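Flagella basal body P-ring formation protein FlgA (Salmonella typhimurium, PDB 3TEE) acts in the periplasm in assembly of the flagellar P-ring, probably as a chaperone or modulator whose structural flexibility regulates the process. Local coordinates at residues 4-9 / 37-42; 50-55 / 67-72; 71-76 / 98-103; 77-82 / 122-127; 105-110 / 131-136. All blocks are in the same frame, centred on the assembly; numbering follows the deposited sequence.

Interaction 1: 4-9 / 37-42; sequences NAQLTT and EQPAFS
The one direct hydrogen bond between helical residues 4-9 and residues 37-42 comes from the amide of Q6. Its NE2 donates to the backbone O of E37 at 2.8 Å. The N-H points almost straight at the acceptor (165°), the oxygen lies in the plane of the Q6 amide, and the nitrogen sits nearly on the line of the carbonyl bond. The other end of the same amide is held less firmly: Q6 OE1 rests 3.3 Å from CD of P39, and a water bridges it to P39 O, weakly on the Q6 side. The direct bond at NE2, with the weaker water link at OE1, probably limits rotation of the amide. A chain extended beyond CG (chi2 180°) carries it across from the helix to the loop.

Apolar contact is centred on the ring of F41. L7 CD2 stands over the middle of one face, 3.7 Å from the ring centroid and 9° off the normal, a CH-pi contact. Q6 meets the same ring differently, its CB lying in the ring plane at the edge, 3.8 Å from F41 CE2.

Helix 2-14 is thus joined to the edge strand 40-42. The F41 ring also meets W10 of the helix and touches V55 and A57 of strand 53-59, the neighbour of 40-42 in the sheet, while L7 reaches across to V24 of strand 21-26.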
# COMPACT_ATOMS: atom_id res chain seq x y z
N ASN A 4 27.94 16.23 -10.05
CA ASN A 4 27.85 14.84 -9.62
C ASN A 4 27.73 14.76 -8.07
O ASN A 4 26.87 14.05 -7.57
CB ASN A 4 29.05 14.05 -10.16
CG ASN A 4 28.82 13.50 -11.55
OD1 ASN A 4 27.91 12.67 -11.78
ND2 ASN A 4 29.65 13.90 -12.51
N ALA A 5 28.53 15.56 -7.36
CA ALA A 5 28.52 15.63 -5.89
C ALA A 5 27.16 16.19 -5.39
O ALA A 5 26.59 15.68 -4.43
CB ALA A 5 29.66 16.53 -5.41
N GLN A 6 26.65 17.23 -6.06
CA GLN A 6 25.37 17.85 -5.72
C GLN A 6 24.22 16.89 -5.95
O GLN A 6 23.40 16.71 -5.05
CB GLN A 6 25.17 19.13 -6.54
CG GLN A 6 26.11 20.27 -6.13
CD GLN A 6 25.89 21.53 -6.97
OE1 GLN A 6 25.13 21.52 -7.92
NE2 GLN A 6 26.57 22.61 -6.66
N LEU A 7 24.16 16.24 -7.11
CA LEU A 7 23.12 15.24 -7.37
C LEU A 7 23.21 14.07 -6.40
O LEU A 7 22.17 13.59 -5.96
CB LEU A 7 23.16 14.70 -8.82
CG LEU A 7 22.69 15.70 -9.91
CD1 LEU A 7 23.13 15.22 -11.27
CD2 LEU A 7 21.17 15.91 -9.86
N THR A 8 24.44 13.59 -6.09
CA THR A 8 24.64 12.48 -5.13
C THR A 8 24.09 12.85 -3.74
O THR A 8 23.36 12.05 -3.14
CB THR A 8 26.13 12.04 -5.09
OG1 THR A 8 26.49 11.56 -6.41
CG2 THR A 8 26.40 10.96 -4.02
N THR A 9 24.42 14.05 -3.26
CA THR A 9 23.90 14.57 -1.99
C THR A 9 22.37 14.76 -2.09
O THR A 9 21.64 14.38 -1.17
CB THR A 9 24.65 15.87 -1.57
OG1 THR A 9 26.01 15.54 -1.30
CG2 THR A 9 24.04 16.54 -0.32
N GLU A 37 26.37 27.75 -10.21
CA GLU A 37 27.06 27.12 -9.08
C GLU A 37 26.12 26.21 -8.27
O GLU A 37 26.53 25.13 -7.85
CB GLU A 37 27.58 28.25 -8.17
CG GLU A 37 28.66 27.86 -7.18
CD GLU A 37 29.17 29.06 -6.41
OE1 GLU A 37 29.63 30.03 -7.05
OE2 GLU A 37 29.10 29.04 -5.16
N GLN A 38 24.88 26.69 -8.03
CA GLN A 38 23.93 25.96 -7.20
C GLN A 38 22.59 25.79 -7.96
O GLN A 38 21.64 26.51 -7.67
CB GLN A 38 23.75 26.72 -5.86
CG GLN A 38 23.03 25.89 -4.77
CD GLN A 38 22.53 26.73 -3.61
OE1 GLN A 38 22.84 27.93 -3.47
NE2 GLN A 38 21.65 26.16 -2.82
N PRO A 39 22.50 24.88 -8.95
CA PRO A 39 21.21 24.72 -9.65
C PRO A 39 20.11 24.23 -8.73
O PRO A 39 20.39 23.55 -7.74
CB PRO A 39 21.51 23.67 -10.72
CG PRO A 39 22.76 23.00 -10.30
CD PRO A 39 23.53 23.94 -9.44
N ALA A 40 18.86 24.59 -9.02
CA ALA A 40 17.72 24.08 -8.26
C ALA A 40 17.31 22.77 -8.95
O ALA A 40 16.99 22.78 -10.14
CB ALA A 40 16.58 25.08 -8.28
N PHE A 41 17.31 21.65 -8.22
CA PHE A 41 16.90 20.34 -8.77
C PHE A 41 15.47 20.03 -8.39
O PHE A 41 15.05 20.31 -7.26
CB PHE A 41 17.76 19.19 -8.23
CG PHE A 41 19.23 19.30 -8.53
CD1 PHE A 41 19.67 19.53 -9.83
CD2 PHE A 41 20.17 19.11 -7.53
CE1 PHE A 41 21.04 19.63 -10.11
CE2 PHE A 41 21.54 19.22 -7.81
CZ PHE A 41 21.96 19.49 -9.10
N SER A 42 14.75 19.42 -9.31
CA SER A 42 13.36 19.00 -9.04
C SER A 42 13.00 17.83 -9.93
O SER A 42 13.64 17.58 -10.97
CB SER A 42 12.37 20.13 -9.25
OG SER A 42 12.40 20.60 -10.59
O HOH W 1 22.69 22.47 -6.42

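Interaction 2: 50-55 / 67-72; sequences WGNVNV and QVNVQA
N69 and N52 reach each other from across the strand pair through different first torsions: CG of N69 is anti to its own backbone N (chi1 176°), whereas CG of N52 lies beside its backbone N (chi1 -63°). The two amides, their planes strongly inclined to each other, meet through N69 ND2 and N52 OD1 at 2.9 Å. The hydrogen points well at the oxygen and the acceptor lies close to the plane of the N69 amide, but the donor stands 52° above the carbonyl plane of N52, away from its lone pairs. A glycerol molecule also accepts from N69 ND2. Further along the face that carries N52 and N69, N54 and Q67 run side by side, with N54 OD1 3.6 Å from Q67 CG.

The backbones form part of the antiparallel hairpin of strands 53-59 and 62-79. G51 with V70 and V53 with V68 are the hydrogen-bonded pairs, N52 with N69 and N54 with Q67 the non-hydrogen-bonded ones. G51 N donates to V70 O at 2.8 Å and V53 N to V68 O at 2.9 Å, each bond being returned by its partner. The chain turns a corner at N52, just after the G51 pair.

On the valine face, CG2 of V53 touches CG2 of V68 at 3.5 Å and lies 4.0 Å from CG2 of V70. V55 approaches V68 through its own CG2. F11 of helix 2-14 packs against all four valines. Beyond them, W50 CB rests 4.0 Å from A72 CB, and the indole continues toward L101 and L110.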
# COMPACT_ATOMS: atom_id res chain seq x y z
N TRP A 50 14.31 6.29 -7.92
CA TRP A 50 15.63 5.76 -8.26
C TRP A 50 15.56 5.07 -9.63
O TRP A 50 14.51 5.06 -10.26
CB TRP A 50 16.07 4.75 -7.18
CG TRP A 50 14.98 3.81 -6.76
CD1 TRP A 50 14.33 2.90 -7.56
CD2 TRP A 50 14.32 3.76 -5.49
NE1 TRP A 50 13.37 2.24 -6.84
CE2 TRP A 50 13.32 2.76 -5.57
CE3 TRP A 50 14.49 4.46 -4.28
CZ2 TRP A 50 12.49 2.44 -4.49
CZ3 TRP A 50 13.65 4.16 -3.21
CH2 TRP A 50 12.67 3.15 -3.32
N GLY A 51 16.67 4.48 -10.07
CA GLY A 51 16.77 3.88 -11.39
C GLY A 51 16.99 5.00 -12.38
O GLY A 51 17.62 6.01 -12.04
N ASN A 52 16.46 4.84 -13.60
CA ASN A 52 16.59 5.86 -14.64
C ASN A 52 15.56 6.95 -14.45
O ASN A 52 14.36 6.72 -14.60
CB ASN A 52 16.53 5.24 -16.05
CG ASN A 52 17.66 4.28 -16.31
OD1 ASN A 52 18.82 4.52 -15.96
ND2 ASN A 52 17.32 3.14 -16.87
N VAL A 53 16.02 8.12 -14.01
CA VAL A 53 15.08 9.19 -13.73
C VAL A 53 15.44 10.47 -14.46
O VAL A 53 16.59 10.67 -14.84
CB VAL A 53 14.86 9.44 -12.21
CG1 VAL A 53 14.32 8.19 -11.49
CG2 VAL A 53 16.13 9.94 -11.54
N ASN A 54 14.47 11.37 -14.61
CA ASN A 54 14.73 12.66 -15.22
C ASN A 54 14.76 13.69 -14.11
O ASN A 54 13.90 13.68 -13.22
CB ASN A 54 13.65 13.01 -16.27
CG ASN A 54 13.59 12.03 -17.43
OD1 ASN A 54 14.61 11.69 -18.04
ND2 ASN A 54 12.40 11.54 -17.74
N VAL A 55 15.77 14.56 -14.12
CA VAL A 55 15.90 15.62 -13.12
C VAL A 55 15.89 16.95 -13.85
O VAL A 55 16.68 17.14 -14.77
CB VAL A 55 17.20 15.48 -12.29
CG1 VAL A 55 17.41 16.69 -11.36
CG2 VAL A 55 17.19 14.19 -11.48
N GLN A 67 19.27 13.41 -17.48
CA GLN A 67 18.91 12.00 -17.36
C GLN A 67 19.96 11.39 -16.48
O GLN A 67 21.16 11.56 -16.73
CB GLN A 67 18.88 11.29 -18.72
CG GLN A 67 17.79 11.79 -19.68
CD GLN A 67 17.86 11.02 -20.98
OE1 GLN A 67 18.87 11.04 -21.70
NE2 GLN A 67 16.82 10.25 -21.24
N VAL A 68 19.53 10.78 -15.37
CA VAL A 68 20.48 10.19 -14.43
C VAL A 68 20.05 8.76 -14.11
O VAL A 68 18.88 8.42 -14.21
CB VAL A 68 20.67 11.01 -13.10
CG1 VAL A 68 21.14 12.44 -13.36
CG2 VAL A 68 19.41 10.99 -12.25
N ASN A 69 21.00 7.96 -13.70
CA ASN A 69 20.73 6.63 -13.19
C ASN A 69 21.05 6.70 -11.68
O ASN A 69 22.12 7.16 -11.28
CB ASN A 69 21.57 5.56 -13.87
CG ASN A 69 21.33 4.19 -13.24
OD1 ASN A 69 22.08 3.75 -12.38
ND2 ASN A 69 20.18 3.60 -13.51
N VAL A 70 20.10 6.29 -10.85
CA VAL A 70 20.28 6.32 -9.40
C VAL A 70 20.26 4.89 -8.86
O VAL A 70 19.23 4.23 -8.89
CB VAL A 70 19.22 7.21 -8.71
CG1 VAL A 70 19.39 7.23 -7.19
CG2 VAL A 70 19.21 8.63 -9.29
N GLN A 71 21.39 4.43 -8.38
CA GLN A 71 21.48 3.11 -7.73
C GLN A 71 21.19 3.34 -6.25
O GLN A 71 21.86 4.16 -5.62
CB GLN A 71 22.88 2.51 -7.90
CG GLN A 71 23.30 2.28 -9.35
CD GLN A 71 24.64 1.59 -9.48
OE1 GLN A 71 25.44 1.53 -8.54
NE2 GLN A 71 24.89 1.01 -10.64
N ALA A 72 20.15 2.69 -5.71
CA ALA A 72 19.81 2.87 -4.29
C ALA A 72 19.74 1.51 -3.64
O ALA A 72 19.03 0.63 -4.15
CB ALA A 72 18.48 3.62 -4.14

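Interaction 3: 71-76 / 98-103; sequences QATGNY and RGRLDQ
D102 OD1 is gripped by two donors, one from each segment: the backbone N of A72 at 3.1 Å and NE of R100 at 2.9 Å. The first comes from 56° above the carboxylate plane. The second uses the syn lone pair, and R100 NH2 takes the syn lone pair of OD2, making a side-on, two-nitrogen salt bridge within the guanidinium plane. Bends at chi2 and chi3 (-82° and -61°) fold R100 back to this position. Q71 lies over one face of the guanidinium, its CG 3.4 Å from R100 NH2 and its amide stacked at a moderate tilt; Q103 CD is over the opposite face. These bonds and flanking groups would fix the guanidinium plane and limit its rotation.

T73 CG2 sits over a face of the R98 guanidinium, 3.5 Å from CZ. The charged end of R98 forms salt bridges with D20 and E21, and a water links its NH2 to N75 OD1, weakly on the asparagine side.

Two glycines face each other: G74 N donates to G99 O at 3.0 Å and receives G99 N in return. The edge of the Y76 ring comes close to G99 N, and L101 CD2 rests 3.7 Å from G74 O. L101 N closes the series on A72 O at 2.8 Å. This is antiparallel strand pairing of 62-79 with 94-100, ending where the second strand passes into the 3-10 turn 101-103.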
# COMPACT_ATOMS: atom_id res chain seq x y z
N GLN A 71 21.39 4.43 -8.38
CA GLN A 71 21.48 3.11 -7.73
C GLN A 71 21.19 3.34 -6.25
O GLN A 71 21.86 4.16 -5.62
CB GLN A 71 22.88 2.51 -7.90
CG GLN A 71 23.30 2.28 -9.35
CD GLN A 71 24.64 1.59 -9.48
OE1 GLN A 71 25.44 1.53 -8.54
NE2 GLN A 71 24.89 1.01 -10.64
N ALA A 72 20.15 2.69 -5.71
CA ALA A 72 19.81 2.87 -4.29
C ALA A 72 19.74 1.51 -3.64
O ALA A 72 19.03 0.63 -4.15
CB ALA A 72 18.48 3.62 -4.14
N THR A 73 20.56 1.29 -2.60
CA THR A 73 20.60 0.01 -1.86
C THR A 73 19.94 0.24 -0.50
O THR A 73 20.18 1.26 0.14
CB THR A 73 22.03 -0.57 -1.75
OG1 THR A 73 22.56 -0.75 -3.06
CG2 THR A 73 22.09 -1.93 -1.05
N GLY A 74 19.06 -0.68 -0.12
CA GLY A 74 18.33 -0.60 1.13
C GLY A 74 17.49 -1.84 1.35
O GLY A 74 17.60 -2.82 0.60
N ASN A 75 16.66 -1.80 2.40
CA ASN A 75 15.84 -2.93 2.79
C ASN A 75 14.51 -3.00 2.03
O ASN A 75 13.92 -1.99 1.62
CB ASN A 75 15.64 -2.96 4.33
CG ASN A 75 16.88 -3.37 5.11
OD1 ASN A 75 17.73 -4.14 4.65
ND2 ASN A 75 16.99 -2.93 6.35
N TYR A 76 14.08 -4.23 1.79
CA TYR A 76 12.79 -4.51 1.16
C TYR A 76 12.29 -5.82 1.77
O TYR A 76 13.07 -6.56 2.38
CB TYR A 76 12.91 -4.59 -0.37
CG TYR A 76 13.75 -5.74 -0.88
CD1 TYR A 76 13.16 -6.96 -1.21
CD2 TYR A 76 15.13 -5.61 -1.04
CE1 TYR A 76 13.92 -8.01 -1.71
CE2 TYR A 76 15.90 -6.67 -1.49
CZ TYR A 76 15.29 -7.87 -1.82
OH TYR A 76 16.04 -8.90 -2.30
N ARG A 98 18.49 -6.90 2.21
CA ARG A 98 19.20 -5.73 1.69
C ARG A 98 19.48 -5.96 0.21
O ARG A 98 19.97 -7.02 -0.17
CB ARG A 98 20.54 -5.52 2.45
CG ARG A 98 21.36 -4.31 1.93
CD ARG A 98 22.83 -4.26 2.44
NE ARG A 98 23.60 -3.12 1.90
CZ ARG A 98 23.30 -1.85 2.18
NH1 ARG A 98 24.01 -0.86 1.64
NH2 ARG A 98 22.27 -1.57 2.96
N GLY A 99 19.14 -4.98 -0.62
CA GLY A 99 19.40 -5.14 -2.05
C GLY A 99 19.23 -3.84 -2.81
O GLY A 99 18.85 -2.81 -2.23
N ARG A 100 19.47 -3.92 -4.11
CA ARG A 100 19.33 -2.80 -5.04
C ARG A 100 17.83 -2.53 -5.31
O ARG A 100 17.15 -3.26 -6.06
CB ARG A 100 20.13 -3.10 -6.32
CG ARG A 100 21.64 -2.86 -6.16
CD ARG A 100 22.04 -1.38 -6.33
NE ARG A 100 21.67 -0.91 -7.67
CZ ARG A 100 22.38 -1.16 -8.77
NH1 ARG A 100 23.54 -1.80 -8.69
NH2 ARG A 100 21.94 -0.75 -9.95
N LEU A 101 17.30 -1.49 -4.64
CA LEU A 101 15.88 -1.07 -4.77
C LEU A 101 15.51 -0.78 -6.21
O LEU A 101 14.40 -1.09 -6.62
CB LEU A 101 15.58 0.17 -3.89
CG LEU A 101 15.98 0.06 -2.42
CD1 LEU A 101 15.69 1.38 -1.70
CD2 LEU A 101 15.28 -1.11 -1.72
N ASP A 102 16.44 -0.22 -6.98
CA ASP A 102 16.24 0.14 -8.38
C ASP A 102 16.19 -1.11 -9.27
O ASP A 102 15.86 -0.99 -10.45
CB ASP A 102 17.32 1.13 -8.87
CG ASP A 102 18.72 0.60 -8.68
OD1 ASP A 102 19.14 0.41 -7.49
OD2 ASP A 102 19.42 0.36 -9.71
N GLN A 103 16.52 -2.29 -8.73
CA GLN A 103 16.43 -3.54 -9.52
C GLN A 103 15.26 -4.41 -9.08
O GLN A 103 15.06 -5.50 -9.63
CB GLN A 103 17.75 -4.32 -9.50
CG GLN A 103 18.83 -3.61 -10.34
CD GLN A 103 20.19 -4.22 -10.20
OE1 GLN A 103 20.53 -4.85 -9.20
NE2 GLN A 103 21.01 -4.01 -11.22
O HOH W 2 19.89 -2.46 4.28
O HOH W 3 18.79 -9.06 -2.32

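Interaction 4: 77-82 / 122-127; sequences VAVAAP and RDLAPG
Where strand 62-79 ends, the chain from V79 to P82 runs against the loop that joins strands 118-120 and 135-137. One backbone hydrogen bond ties them: G127 N donates to V79 O at 2.8 Å, with an N-H...O angle of 174°. P126 CA adds a CA-H...O contact to the same oxygen. G127 has a positive phi, and at its backbone angles a side chain would be jammed against the preceding carbonyl.

The side chain of V79 points into the loop. Its CB is 3.3 Å from A125 O and its CG1 nearly as close to that oxygen, while CG2, lying beside the backbone N (CG1 is anti to it, chi1 -180°), reaches L124 CB at 3.9 Å. The V79 and L124 side chains meet at about a right angle. Two proline rings close the far end obliquely, P82 CD lying 3.8 Å from P126 CG, and P82 CA makes a CA-H...O contact with L124 O at 3.5 Å.

Neighbouring elements frame the contact: V79 also touches V130 and bonds through its backbone to Q128, L124 packs on M134, and the backbones of A78 and A80 hydrogen-bond to T95 and N93, so strand 94-100 and its lead-in flank strand 62-79 here.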
# COMPACT_ATOMS: atom_id res chain seq x y z
N VAL A 77 11.01 -6.08 1.62
CA VAL A 77 10.39 -7.27 2.19
C VAL A 77 10.52 -8.40 1.17
O VAL A 77 10.12 -8.25 0.02
CB VAL A 77 8.92 -6.98 2.63
CG1 VAL A 77 8.27 -8.23 3.25
CG2 VAL A 77 8.87 -5.80 3.63
N ALA A 78 11.06 -9.55 1.63
CA ALA A 78 11.23 -10.77 0.83
C ALA A 78 10.61 -11.96 1.58
O ALA A 78 10.52 -11.97 2.81
CB ALA A 78 12.73 -11.03 0.59
N VAL A 79 10.23 -12.99 0.84
CA VAL A 79 9.71 -14.26 1.39
C VAL A 79 10.88 -15.02 2.06
O VAL A 79 11.98 -15.10 1.48
CB VAL A 79 9.06 -15.07 0.26
CG1 VAL A 79 8.49 -16.40 0.78
CG2 VAL A 79 7.93 -14.25 -0.40
N ALA A 80 10.68 -15.46 3.31
CA ALA A 80 11.70 -16.18 4.09
C ALA A 80 11.40 -17.69 4.19
O ALA A 80 12.29 -18.45 4.57
CB ALA A 80 11.81 -15.60 5.49
N ALA A 81 10.15 -18.10 3.93
CA ALA A 81 9.74 -19.52 3.98
C ALA A 81 8.65 -19.70 2.96
O ALA A 81 7.97 -18.71 2.67
CB ALA A 81 9.21 -19.88 5.37
N PRO A 82 8.39 -20.92 2.43
CA PRO A 82 7.28 -21.08 1.49
C PRO A 82 5.96 -20.58 2.06
O PRO A 82 5.67 -20.80 3.25
CB PRO A 82 7.23 -22.61 1.26
CG PRO A 82 8.61 -23.05 1.50
CD PRO A 82 9.08 -22.21 2.66
N ARG A 122 -0.81 -15.82 -3.83
CA ARG A 122 -0.07 -16.83 -4.61
C ARG A 122 0.76 -17.77 -3.77
O ARG A 122 1.06 -17.46 -2.62
CB ARG A 122 0.91 -16.14 -5.59
CG ARG A 122 0.36 -14.98 -6.41
CD ARG A 122 1.30 -14.64 -7.53
NE ARG A 122 0.96 -13.37 -8.15
CZ ARG A 122 1.78 -12.66 -8.92
NH1 ARG A 122 3.01 -13.10 -9.16
NH2 ARG A 122 1.38 -11.51 -9.44
N ASP A 123 1.23 -18.87 -4.39
CA ASP A 123 2.21 -19.76 -3.77
C ASP A 123 3.54 -19.01 -3.92
O ASP A 123 3.99 -18.78 -5.05
CB ASP A 123 2.29 -21.12 -4.47
CG ASP A 123 1.01 -21.92 -4.39
OD1 ASP A 123 0.33 -21.87 -3.33
OD2 ASP A 123 0.67 -22.58 -5.40
N LEU A 124 4.13 -18.58 -2.80
CA LEU A 124 5.38 -17.83 -2.83
C LEU A 124 6.57 -18.67 -2.41
O LEU A 124 6.45 -19.56 -1.55
CB LEU A 124 5.26 -16.53 -1.99
CG LEU A 124 4.14 -15.53 -2.40
CD1 LEU A 124 4.10 -14.33 -1.44
CD2 LEU A 124 4.35 -15.01 -3.82
N ALA A 125 7.72 -18.38 -3.01
CA ALA A 125 8.97 -19.07 -2.74
C ALA A 125 9.96 -18.22 -1.96
O ALA A 125 10.03 -17.03 -2.21
CB ALA A 125 9.61 -19.51 -4.05
N PRO A 126 10.78 -18.83 -1.08
CA PRO A 126 11.82 -18.07 -0.37
C PRO A 126 12.72 -17.28 -1.34
O PRO A 126 13.08 -17.79 -2.40
CB PRO A 126 12.63 -19.17 0.33
CG PRO A 126 11.64 -20.25 0.59
CD PRO A 126 10.77 -20.25 -0.64
N GLY A 127 13.06 -16.05 -0.94
CA GLY A 127 13.88 -15.13 -1.73
C GLY A 127 13.05 -14.18 -2.59
O GLY A 127 13.54 -13.14 -3.03

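Interaction 5: 105-110 / 131-136; sequences PPRTVL and QLTMIR
Q131 and the proline pair P105-P106 carry one part of the contact. The extended Q131 side chain lies alongside P106, pointing the same way, and crosses P105 at a slant, with its NE2 3.5 Å from P105 CB. NE2 donates to P106 O at 2.8 Å, an N-H...O angle of 165°. The donor lies in the carbonyl plane on a lone pair, and the oxygen lies near the plane of the glutamine amide, so both flat groups are well aligned for the bond. A water bridges P106 O to T133 OG1.

P105 to T108 form a type II beta turn, with R107 at positive phi (54°); T108 OG1 bonds back to P105 O at 2.8 Å, from above the carbonyl plane. At the last residue of the turn the backbones join in a single bridge, T108 with Q131, and L132 N donates to R107 O at 2.9 Å. Residues 132-134 form a short 3-10 segment that leads into strand 135-137.

A second part is built on R107. Bent at chi3 (79°), its side chain crosses L132 at about a right angle and lays one guanidinium face over L132 CB, which is 3.6 Å from R107 NH2. R107 NH1 comes 3.5 Å from T133 CG2, again with the side chains nearly perpendicular. On the other branch of L132, CD2 meets V109 CG2 at 3.7 Å, at about a right angle. V109 packs as well on V77 of strand 62-79, whereas T108 and L110 touch Y76 of that strand.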
# COMPACT_ATOMS: atom_id res chain seq x y z
N PRO A 105 11.31 -5.77 -8.52
CA PRO A 105 10.10 -5.80 -9.38
C PRO A 105 9.09 -4.72 -8.98
O PRO A 105 9.21 -4.19 -7.86
CB PRO A 105 9.55 -7.23 -9.19
CG PRO A 105 10.12 -7.71 -7.91
CD PRO A 105 11.43 -6.98 -7.68
N PRO A 106 8.09 -4.37 -9.84
CA PRO A 106 7.14 -3.29 -9.49
C PRO A 106 6.39 -3.46 -8.19
O PRO A 106 5.96 -4.57 -7.86
CB PRO A 106 6.16 -3.29 -10.68
CG PRO A 106 6.94 -3.82 -11.80
CD PRO A 106 7.81 -4.89 -11.20
N ARG A 107 6.22 -2.35 -7.46
CA ARG A 107 5.47 -2.28 -6.21
C ARG A 107 5.95 -3.29 -5.14
O ARG A 107 5.13 -3.94 -4.48
CB ARG A 107 3.95 -2.39 -6.46
CG ARG A 107 3.35 -1.16 -7.16
CD ARG A 107 1.92 -1.41 -7.58
NE ARG A 107 0.98 -1.30 -6.47
CZ ARG A 107 -0.17 -1.96 -6.38
NH1 ARG A 107 -0.53 -2.81 -7.34
NH2 ARG A 107 -0.96 -1.80 -5.33
N THR A 108 7.27 -3.43 -4.97
CA THR A 108 7.82 -4.29 -3.92
C THR A 108 7.58 -3.54 -2.62
O THR A 108 7.86 -2.33 -2.54
CB THR A 108 9.32 -4.58 -4.14
OG1 THR A 108 9.47 -5.34 -5.33
CG2 THR A 108 9.96 -5.36 -2.96
N VAL A 109 7.11 -4.26 -1.59
CA VAL A 109 6.91 -3.69 -0.26
C VAL A 109 8.29 -3.36 0.34
O VAL A 109 9.19 -4.21 0.33
CB VAL A 109 6.09 -4.63 0.65
CG1 VAL A 109 5.96 -4.04 2.06
CG2 VAL A 109 4.70 -4.90 0.06
N LEU A 110 8.47 -2.13 0.86
CA LEU A 110 9.75 -1.74 1.44
C LEU A 110 9.70 -1.69 2.96
O LEU A 110 10.70 -1.96 3.63
CB LEU A 110 10.22 -0.39 0.88
CG LEU A 110 10.34 -0.27 -0.64
CD1 LEU A 110 10.76 1.13 -1.04
CD2 LEU A 110 11.30 -1.33 -1.23
N GLN A 131 5.58 -8.32 -3.47
CA GLN A 131 4.93 -7.23 -4.22
C GLN A 131 3.50 -7.05 -3.77
O GLN A 131 2.86 -8.03 -3.37
CB GLN A 131 4.99 -7.48 -5.72
CG GLN A 131 6.40 -7.50 -6.29
CD GLN A 131 6.36 -8.06 -7.69
OE1 GLN A 131 6.58 -9.25 -7.91
NE2 GLN A 131 6.04 -7.21 -8.67
N LEU A 132 2.99 -5.81 -3.80
CA LEU A 132 1.60 -5.48 -3.43
C LEU A 132 0.56 -6.28 -4.25
O LEU A 132 -0.47 -6.68 -3.71
CB LEU A 132 1.33 -3.97 -3.52
CG LEU A 132 2.03 -3.09 -2.47
CD1 LEU A 132 1.84 -1.62 -2.79
CD2 LEU A 132 1.49 -3.35 -1.06
N THR A 133 0.88 -6.59 -5.52
CA THR A 133 0.02 -7.42 -6.39
C THR A 133 -0.08 -8.89 -5.95
O THR A 133 -0.97 -9.59 -6.42
CB THR A 133 0.50 -7.34 -7.85
OG1 THR A 133 1.91 -7.57 -7.92
CG2 THR A 133 0.14 -6.01 -8.51
N MET A 134 0.84 -9.37 -5.07
CA MET A 134 0.86 -10.78 -4.62
C MET A 134 0.03 -10.98 -3.37
O MET A 134 -0.13 -12.11 -2.93
CB MET A 134 2.29 -11.23 -4.25
CG MET A 134 3.25 -11.39 -5.38
SD MET A 134 4.97 -11.43 -4.70
CE MET A 134 5.76 -12.03 -6.15
N ILE A 135 -0.38 -9.88 -2.73
CA ILE A 135 -1.03 -9.93 -1.43
C ILE A 135 -2.34 -9.14 -1.35
O ILE A 135 -2.60 -8.25 -2.16
CB ILE A 135 -0.02 -9.45 -0.31
CG1 ILE A 135 0.25 -7.93 -0.40
CG2 ILE A 135 1.31 -10.28 -0.32
CD1 ILE A 135 0.94 -7.29 0.84
N ARG A 136 -3.10 -9.41 -0.28
CA ARG A 136 -4.37 -8.76 0.05
C ARG A 136 -4.44 -8.63 1.57
O ARG A 136 -3.69 -9.31 2.27
CB ARG A 136 -5.57 -9.59 -0.48
CG ARG A 136 -5.72 -10.99 0.14
CD ARG A 136 -7.15 -11.53 -0.00
NE ARG A 136 -7.25 -12.97 0.30
CZ ARG A 136 -7.44 -13.47 1.52
NH1 ARG A 136 -7.54 -12.66 2.57
NH2 ARG A 136 -7.53 -14.78 1.70
O HOH W 4 3.14 -5.23 -9.27

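From the N terminus, interaction 1 closes first, bringing helix 2-14 to strand 40-42. Interaction 2 follows in series, closing the hairpin of strands 53-59 and 62-79, and touches interaction 1 through L7, F41, V55 and V68. Strand 62-79 then carries the chain onward: interaction 3 shares Q71 and A72 with interaction 2 and adds strand 94-100, with W50 against D102. Interaction 4 takes the end of the same strand to the 122-127 loop, so its span crosses that of interaction 3. Interaction 5 joins 105-110 to 131-136, crossing interaction 4, and V77 N probably bonds to V109 O. Long strand 62-79 thus links the N-terminal sheet to the loops around strands 118-120 and 135-137.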